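Local coordinates for protein LAO/AO transport system kinase (Escherichia coli, PDB 2P67) that is a P-loop protein of the MeaB-type GTPase family, named as a LAO/AO transport system kinase, at residues A114-E117 with A118-I121. Sequence-based numbering, arbitrary orientation.
Sequences ARAE and AAFI
Ala116 and Ala119 form the two ends of a type I beta turn. The turn leads the chain into strand 119-124, an outermost strand of the parallel sheet in this P-loop domain. Ala119 N donates to Ala116 O at 3.2 Å, with an N-H...O angle of 156°. The methyls of the same two residues also meet: Ala116 CB lies 4.1 Å from Ala119 CB. Both touch Ile81 of helix 69-82, which packs against this end of the sheet. Backbone hydrogen bonds of Ala118 with Val87 and of Phe120 with Val89 join this stretch to the neighbouring strand 87-92.

Ile121 folds back over Ala114, seven residues earlier in the same continuous stretch. Its CB points toward residues 114-117. With CG1 anti to the carbonyl carbon (chi1 -53°), the branch ends with CD1 against Ala114. Ile121 CD1 lies 3.7 Å from Ala114 CA. The methyl contact is looser, with Ile121 CD1 4.2 Å from Ala114 CB. Ala114 N is hydrogen-bonded to the side chain of Asn111. A water lies within hydrogen-bonding distance of both the turn and the strand, 3.2 Å from Ala116 O and 2.7 Å from Ala119 O.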
# COMPACT_ATOMS: atom_id res chain seq x y z
N ALA A 114 -20.08 27.90 12.58
CA ALA A 114 -20.90 27.46 13.72
C ALA A 114 -22.22 28.22 13.82
O ALA A 114 -23.22 27.68 14.31
CB ALA A 114 -20.11 27.60 15.00
N ARG A 115 -22.21 29.47 13.36
CA ARG A 115 -23.37 30.35 13.47
C ARG A 115 -24.28 30.26 12.26
O ARG A 115 -25.36 30.83 12.27
CB ARG A 115 -22.91 31.79 13.67
CG ARG A 115 -22.15 32.01 14.97
CD ARG A 115 -21.60 33.43 15.08
NE ARG A 115 -22.66 34.43 15.23
CZ ARG A 115 -22.50 35.62 15.81
NH1 ARG A 115 -21.32 35.96 16.32
NH2 ARG A 115 -23.53 36.46 15.88
N ALA A 116 -23.84 29.56 11.22
CA ALA A 116 -24.63 29.45 10.01
C ALA A 116 -25.70 28.38 10.17
O ALA A 116 -25.40 27.25 10.55
CB ALA A 116 -23.74 29.14 8.82
N GLU A 117 -26.95 28.73 9.89
CA GLU A 117 -28.05 27.75 10.02
C GLU A 117 -28.02 26.69 8.92
O GLU A 117 -28.57 25.59 9.09
CB GLU A 117 -29.42 28.47 10.06
CG GLU A 117 -29.63 29.34 11.30
CD GLU A 117 -30.95 30.11 11.29
OE1 GLU A 117 -31.62 30.16 10.23
OE2 GLU A 117 -31.31 30.66 12.35
N ALA A 118 -27.37 27.02 7.80
CA ALA A 118 -27.22 26.08 6.68
C ALA A 118 -25.99 25.18 6.85
O ALA A 118 -25.65 24.42 5.95
CB ALA A 118 -27.17 26.85 5.34
N ALA A 119 -25.33 25.28 8.01
CA ALA A 119 -24.24 24.35 8.35
C ALA A 119 -24.59 23.42 9.53
O ALA A 119 -25.60 23.61 10.25
CB ALA A 119 -22.95 25.12 8.60
N PHE A 120 -23.77 22.39 9.72
CA PHE A 120 -23.98 21.42 10.79
C PHE A 120 -22.60 20.83 11.08
O PHE A 120 -21.99 20.24 10.18
CB PHE A 120 -24.95 20.32 10.32
CG PHE A 120 -25.43 19.40 11.42
CD1 PHE A 120 -26.65 19.64 12.07
CD2 PHE A 120 -24.67 18.29 11.80
CE1 PHE A 120 -27.11 18.79 13.10
CE2 PHE A 120 -25.12 17.43 12.82
CZ PHE A 120 -26.35 17.70 13.48
N ILE A 121 -22.11 20.97 12.31
CA ILE A 121 -20.78 20.48 12.69
C ILE A 121 -20.87 19.41 13.79
O ILE A 121 -21.49 19.65 14.83
CB ILE A 121 -19.86 21.66 13.17
CG1 ILE A 121 -19.82 22.78 12.13
CG2 ILE A 121 -18.46 21.14 13.49
CD1 ILE A 121 -19.50 24.16 12.72
O HOH W 1 -26.95 24.96 12.15